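Local coordinates for UDP-glucose 4-epimerase (Campylobacter jejuni subsp. jejuni serotype O:2, PDB 7K3P), which probably interconverts UDP-glucose and UDP-galactose, and their N-acetylated counterparts, by inverting the configuration at C4 of the sugar with a tightly held NAD cofactor, at residues K184-Y190 and E266-V272. The protein carries 2 engineered substitutions. Residues are numbered along the deposited sequence; the frame is centred on the assembly and turned at random.
Sequences KHCILRY and ESNVFNV. With NAD (nicotinamide-adenine-dinucleotide), chain C.
Strands 184-189 and 268-271 run parallel, 4.7 Å apart at closest approach, and backbone bonds zip them together from N268 N on H185 O to V272 N on R189 O; in the middle, F270 N meets I187 O at 2.8 Å. Before the first of these, a side chain does the pairing: S267 OG accepts H185 N at 3.0 Å in a nearly straight bond (169°). The same serine lays its CB over one face of the H185 imidazole, 3.7 Å from the ring centroid, a CH-pi contact, while ND1 of that ring bonds to S177 on helix 161-179. One side of the sheet carries C186, L188 and F270. Turned anti to its backbone N (chi1 -169°), C186 SG reaches the edge of the F270 ring, 3.5 Å from CD2, and L188 CD2 sits at that edge too, also touching V272 CG2. Helix 248-261 packs on C186 and L188, helix 315-320 on F270. This is the Rossmann-type parallel sheet of the NAD-dependent epimerase/dehydratase family; 268-271 is its outermost strand within the chain, and helix 248-261 lies on the crossover leading to it. On the other face, I187 CG2 meets V269 CG2 at 3.9 Å. V269 CG2 also lies over the centre of the R189 guanidinium, 3.4 Å from CZ, brought there by an arginine chain extended from CG to NE. A salt bridge to E170 and a hydrogen bond to Y142 fix the guanidinium's rotation, and Y142 also bonds N271 OD1. One residue beyond R189, Y190 CB packs against V272 O, and the phenol swings away to the cofactor, its OH donating to NAD O4D at 2.9 Å beside the nicotinamide.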
ATOM      1  N   LYS A 184     -10.588 -16.372   2.915  1.00 29.22           N
ATOM      2  CA  LYS A 184     -10.584 -16.453   1.450  1.00 25.95           C
ATOM      3  C   LYS A 184     -10.965 -15.135   0.780  1.00 26.91           C
ATOM      4  O   LYS A 184     -11.961 -14.495   1.138  1.00 27.55           O
ATOM      5  CB  LYS A 184     -11.558 -17.531   0.951  1.00 28.17           C
ATOM      6  CG  LYS A 184     -11.169 -18.988   1.218  1.00 30.80           C
ATOM      7  CD  LYS A 184     -12.194 -19.871   0.494  1.00 32.96           C
ATOM      8  CE  LYS A 184     -11.972 -21.363   0.687  1.00 42.43           C
ATOM      9  NZ  LYS A 184     -13.123 -22.081   0.044  1.00 35.67           N
ATOM     10  N   HIS A 185     -10.190 -14.751  -0.225  1.00 23.00           N
ATOM     11  CA  HIS A 185     -10.474 -13.531  -0.963  1.00 23.53           C
ATOM     12  C   HIS A 185     -10.576 -13.850  -2.445  1.00 24.05           C
ATOM     13  O   HIS A 185      -9.868 -14.716  -2.946  1.00 22.10           O
ATOM     14  CB  HIS A 185      -9.376 -12.486  -0.739  1.00 19.88           C
ATOM     15  CG  HIS A 185      -8.051 -12.845  -1.342  1.00 21.57           C
ATOM     16  ND1 HIS A 185      -7.070 -13.510  -0.635  1.00 19.75           N
ATOM     17  CD2 HIS A 185      -7.537 -12.617  -2.579  1.00 24.37           C
ATOM     18  CE1 HIS A 185      -6.009 -13.675  -1.409  1.00 22.86           C
ATOM     19  NE2 HIS A 185      -6.263 -13.148  -2.592  1.00 21.10           N
ATOM     20  N   CYS A 186     -11.466 -13.150  -3.135  1.00 22.71           N
ATOM     21  CA  CYS A 186     -11.478 -13.203  -4.578  1.00 23.12           C
ATOM     22  C   CYS A 186     -11.432 -11.781  -5.114  1.00 23.50           C
ATOM     23  O   CYS A 186     -12.317 -10.977  -4.835  1.00 23.41           O
ATOM     24  CB  CYS A 186     -12.738 -13.900  -5.077  1.00 25.38           C
ATOM     25  SG  CYS A 186     -12.663 -14.277  -6.846  1.00 29.82           S
ATOM     26  N   ILE A 187     -10.390 -11.476  -5.875  1.00 23.84           N
ATOM     27  CA  ILE A 187     -10.216 -10.141  -6.420  1.00 18.63           C
ATOM     28  C   ILE A 187     -10.683 -10.082  -7.862  1.00 22.30           C
ATOM     29  O   ILE A 187     -10.292 -10.922  -8.681  1.00 22.61           O
ATOM     30  CB  ILE A 187      -8.742  -9.725  -6.368  1.00 23.60           C
ATOM     31  CG1 ILE A 187      -8.314  -9.483  -4.914  1.00 21.32           C
ATOM     32  CG2 ILE A 187      -8.519  -8.471  -7.241  1.00 19.84           C
ATOM     33  CD1 ILE A 187      -6.817  -9.695  -4.682  1.00 22.24           C
ATOM     34  N   LEU A 188     -11.502  -9.086  -8.187  1.00 21.03           N
ATOM     35  CA  LEU A 188     -11.963  -8.917  -9.565  1.00 21.08           C
ATOM     36  C   LEU A 188     -11.350  -7.653 -10.193  1.00 22.48           C
ATOM     37  O   LEU A 188     -11.471  -6.548  -9.640  1.00 23.11           O
ATOM     38  CB  LEU A 188     -13.502  -8.865  -9.618  1.00 19.01           C
ATOM     39  CG  LEU A 188     -14.226 -10.103  -9.074  1.00 24.68           C
ATOM     40  CD1 LEU A 188     -15.728  -9.988  -9.244  1.00 25.56           C
ATOM     41  CD2 LEU A 188     -13.722 -11.346  -9.796  1.00 20.71           C
ATOM     42  N   ARG A 189     -10.678  -7.811 -11.336  1.00 19.57           N
ATOM     43  CA  ARG A 189     -10.162  -6.652 -12.082  1.00 19.66           C
ATOM     44  C   ARG A 189     -10.926  -6.518 -13.396  1.00 25.63           C
ATOM     45  O   ARG A 189     -11.257  -7.529 -14.028  1.00 22.28           O
ATOM     46  CB  ARG A 189      -8.679  -6.825 -12.383  1.00 20.70           C
ATOM     47  CG  ARG A 189      -7.789  -7.056 -11.164  1.00 20.63           C
ATOM     48  CD  ARG A 189      -6.410  -7.463 -11.618  1.00 21.12           C
ATOM     49  NE  ARG A 189      -5.517  -7.764 -10.504  1.00 21.89           N
ATOM     50  CZ  ARG A 189      -4.513  -8.622 -10.583  1.00 22.98           C
ATOM     51  NH1 ARG A 189      -4.272  -9.253 -11.735  1.00 23.95           N
ATOM     52  NH2 ARG A 189      -3.761  -8.850  -9.519  1.00 20.31           N
ATOM     53  N   TYR A 190     -11.198  -5.284 -13.813  1.00 20.61           N
ATOM     54  CA  TYR A 190     -11.914  -5.053 -15.059  1.00 23.00           C
ATOM     55  C   TYR A 190     -11.705  -3.633 -15.537  1.00 27.36           C
ATOM     56  O   TYR A 190     -11.270  -2.758 -14.770  1.00 21.29           O
ATOM     57  CB  TYR A 190     -13.418  -5.352 -14.903  1.00 23.48           C
ATOM     58  CG  TYR A 190     -14.038  -4.819 -13.615  1.00 24.49           C
ATOM     59  CD1 TYR A 190     -13.868  -5.485 -12.406  1.00 22.03           C
ATOM     60  CD2 TYR A 190     -14.820  -3.673 -13.625  1.00 22.71           C
ATOM     61  CE1 TYR A 190     -14.461  -4.997 -11.216  1.00 20.85           C
ATOM     62  CE2 TYR A 190     -15.414  -3.196 -12.470  1.00 23.97           C
ATOM     63  CZ  TYR A 190     -15.226  -3.856 -11.275  1.00 24.65           C
ATOM     64  OH  TYR A 190     -15.823  -3.357 -10.133  1.00 27.11           O
ATOM     65  N   GLU A 266     -10.170 -22.096  -3.543  1.00 35.57           N
ATOM     66  CA  GLU A 266      -9.245 -21.265  -2.788  1.00 37.58           C
ATOM     67  C   GLU A 266      -9.251 -19.820  -3.297  1.00 31.32           C
ATOM     68  O   GLU A 266      -9.975 -19.483  -4.246  1.00 28.17           O
ATOM     69  CB  GLU A 266      -7.836 -21.854  -2.845  1.00 35.36           C
ATOM     70  CG  GLU A 266      -7.672 -23.105  -1.993  1.00 43.59           C
ATOM     71  CD  GLU A 266      -7.830 -22.828  -0.498  1.00 53.39           C
ATOM     72  OE1 GLU A 266      -6.795 -22.635   0.178  1.00 61.38           O
ATOM     73  OE2 GLU A 266      -8.983 -22.804  -0.001  1.00 49.30           O
ATOM     74  N   SER A 267      -8.462 -18.970  -2.646  1.00 33.46           N
ATOM     75  CA  SER A 267      -8.381 -17.557  -3.020  1.00 28.53           C
ATOM     76  C   SER A 267      -7.930 -17.418  -4.472  1.00 30.04           C
ATOM     77  O   SER A 267      -7.195 -18.270  -4.982  1.00 28.34           O
ATOM     78  CB  SER A 267      -7.410 -16.831  -2.086  1.00 29.40           C
ATOM     79  OG  SER A 267      -7.977 -16.714  -0.791  1.00 25.96           O
ATOM     80  N   ASN A 268      -8.379 -16.367  -5.150  1.00 27.00           N
ATOM     81  CA  ASN A 268      -7.985 -16.180  -6.543  1.00 29.61           C
ATOM     82  C   ASN A 268      -8.216 -14.760  -7.031  1.00 29.84           C
ATOM     83  O   ASN A 268      -8.911 -13.973  -6.375  1.00 27.35           O
ATOM     84  CB  ASN A 268      -8.746 -17.161  -7.450  1.00 26.41           C
ATOM     85  CG  ASN A 268      -7.849 -17.795  -8.501  1.00 32.22           C
ATOM     86  OD1 ASN A 268      -6.849 -17.204  -8.919  1.00 33.23           O
ATOM     87  ND2 ASN A 268      -8.195 -19.006  -8.925  1.00 25.50           N
ATOM     88  N   VAL A 269      -7.650 -14.444  -8.196  1.00 27.40           N
ATOM     89  CA  VAL A 269      -7.903 -13.159  -8.851  1.00 24.76           C
ATOM     90  C   VAL A 269      -8.388 -13.416 -10.277  1.00 23.76           C
ATOM     91  O   VAL A 269      -7.871 -14.304 -10.961  1.00 25.87           O
ATOM     92  CB  VAL A 269      -6.635 -12.263  -8.810  1.00 27.52           C
ATOM     93  CG1 VAL A 269      -5.407 -13.057  -9.269  1.00 29.97           C
ATOM     94  CG2 VAL A 269      -6.819 -11.000  -9.643  1.00 25.40           C
ATOM     95  N   PHE A 270      -9.401 -12.670 -10.712  1.00 22.44           N
ATOM     96  CA  PHE A 270      -9.977 -12.864 -12.036  1.00 26.12           C
ATOM     97  C   PHE A 270     -10.116 -11.536 -12.743  1.00 28.90           C
ATOM     98  O   PHE A 270     -10.604 -10.561 -12.144  1.00 20.88           O
ATOM     99  CB  PHE A 270     -11.404 -13.441 -11.957  1.00 27.22           C
ATOM    100  CG  PHE A 270     -11.482 -14.847 -11.432  1.00 27.98           C
ATOM    101  CD1 PHE A 270     -10.984 -15.913 -12.173  1.00 26.03           C
ATOM    102  CD2 PHE A 270     -12.097 -15.103 -10.210  1.00 27.23           C
ATOM    103  CE1 PHE A 270     -11.072 -17.214 -11.693  1.00 31.01           C
ATOM    104  CE2 PHE A 270     -12.191 -16.405  -9.712  1.00 32.61           C
ATOM    105  CZ  PHE A 270     -11.673 -17.470 -10.460  1.00 29.11           C
ATOM    106  N   ASN A 271      -9.734 -11.502 -14.019  1.00 19.63           N
ATOM    107  CA  ASN A 271     -10.227 -10.453 -14.888  1.00 24.57           C
ATOM    108  C   ASN A 271     -11.702 -10.728 -15.145  1.00 23.91           C
ATOM    109  O   ASN A 271     -12.098 -11.888 -15.311  1.00 24.22           O
ATOM    110  CB  ASN A 271      -9.497 -10.475 -16.235  1.00 23.98           C
ATOM    111  CG  ASN A 271      -8.071  -9.988 -16.142  1.00 26.16           C
ATOM    112  OD1 ASN A 271      -7.743  -9.123 -15.319  1.00 24.16           O
ATOM    113  ND2 ASN A 271      -7.203 -10.533 -17.004  1.00 22.80           N
ATOM    114  N   VAL A 272     -12.508  -9.676 -15.226  1.00 21.98           N
ATOM    115  CA  VAL A 272     -13.875  -9.821 -15.696  1.00 23.58           C
ATOM    116  C   VAL A 272     -14.011  -9.074 -17.006  1.00 28.47           C
ATOM    117  O   VAL A 272     -13.809  -7.856 -17.054  1.00 22.80           O
ATOM    118  CB  VAL A 272     -14.903  -9.262 -14.702  1.00 22.23           C
ATOM    119  CG1 VAL A 272     -16.313  -9.619 -15.164  1.00 23.11           C
ATOM    120  CG2 VAL A 272     -14.640  -9.817 -13.290  1.00 21.45           C
TER
HETATM  121  PA  NAD C 401     -19.676   4.214  -7.138  1.00 29.33           P
HETATM  122  O1A NAD C 401     -19.143   5.562  -6.719  1.00 28.16           O
HETATM  123  O2A NAD C 401     -21.002   4.355  -7.830  1.00 26.60           O
HETATM  124  O5B NAD C 401     -19.904   3.283  -5.885  1.00 25.58           O
HETATM  125  C5B NAD C 401     -19.155   3.536  -4.731  1.00 24.45           C
HETATM  126  C4B NAD C 401     -20.037   3.466  -3.548  1.00 27.93           C
HETATM  127  O4B NAD C 401     -19.307   3.357  -2.361  1.00 26.74           O
HETATM  128  C3B NAD C 401     -20.932   4.740  -3.437  1.00 26.44           C
HETATM  129  O3B NAD C 401     -22.389   4.522  -3.315  1.00 28.24           O
HETATM  130  C2B NAD C 401     -20.253   5.546  -2.304  1.00 32.66           C
HETATM  131  O2B NAD C 401     -21.117   6.344  -1.615  1.00 30.20           O
HETATM  132  C1B NAD C 401     -19.711   4.416  -1.489  1.00 23.95           C
HETATM  133  N9A NAD C 401     -18.610   4.835  -0.607  1.00 28.04           N
HETATM  134  C8A NAD C 401     -17.474   5.461  -0.975  1.00 25.57           C
HETATM  135  N7A NAD C 401     -16.707   5.708   0.098  1.00 26.37           N
HETATM  136  C5A NAD C 401     -17.323   5.245   1.193  1.00 24.41           C
HETATM  137  C6A NAD C 401     -17.015   5.228   2.563  1.00 23.43           C
HETATM  138  N6A NAD C 401     -15.769   5.788   3.028  1.00 23.86           N
HETATM  139  N1A NAD C 401     -17.868   4.658   3.437  1.00 24.00           N
HETATM  140  C2A NAD C 401     -19.035   4.120   3.041  1.00 23.77           C
HETATM  141  N3A NAD C 401     -19.384   4.132   1.713  1.00 26.21           N
HETATM  142  C4A NAD C 401     -18.554   4.679   0.777  1.00 25.16           C
HETATM  143  O3  NAD C 401     -18.593   3.541  -8.087  1.00 30.54           O
HETATM  144  PN  NAD C 401     -18.868   2.251  -8.953  1.00 27.67           P
HETATM  145  O1N NAD C 401     -20.167   1.590  -8.530  1.00 25.34           O
HETATM  146  O2N NAD C 401     -18.937   2.676 -10.389  1.00 29.26           O
HETATM  147  O5D NAD C 401     -17.654   1.261  -8.737  1.00 27.37           O
HETATM  148  C5D NAD C 401     -17.631   0.482  -7.563  1.00 23.74           C
HETATM  149  C4D NAD C 401     -16.323  -0.279  -7.428  1.00 24.24           C
HETATM  150  O4D NAD C 401     -15.979  -0.926  -8.633  1.00 24.58           O
HETATM  151  C3D NAD C 401     -15.150   0.567  -6.943  1.00 18.67           C
HETATM  152  O3D NAD C 401     -14.382  -0.167  -6.076  1.00 21.38           O
HETATM  153  C2D NAD C 401     -14.325   0.812  -8.135  1.00 25.96           C
HETATM  154  O2D NAD C 401     -12.992   1.041  -7.865  1.00 23.72           O
HETATM  155  C1D NAD C 401     -14.611  -0.469  -8.963  1.00 24.81           C
HETATM  156  N1N NAD C 401     -14.397  -0.323 -10.476  1.00 27.85           N
HETATM  157  C2N NAD C 401     -15.303   0.484 -11.136  1.00 23.39           C
HETATM  158  C3N NAD C 401     -15.175   0.661 -12.510  1.00 25.03           C
HETATM  159  C7N NAD C 401     -16.156   1.540 -13.242  1.00 28.34           C
HETATM  160  O7N NAD C 401     -17.053   2.129 -12.658  1.00 29.93           O
HETATM  161  N7N NAD C 401     -16.020   1.690 -14.652  1.00 24.02           N
HETATM  162  C4N NAD C 401     -14.157   0.021 -13.192  1.00 23.56           C
HETATM  163  C5N NAD C 401     -13.261  -0.781 -12.523  1.00 23.02           C
HETATM  164  C6N NAD C 401     -13.371  -0.966 -11.138  1.00 24.20           C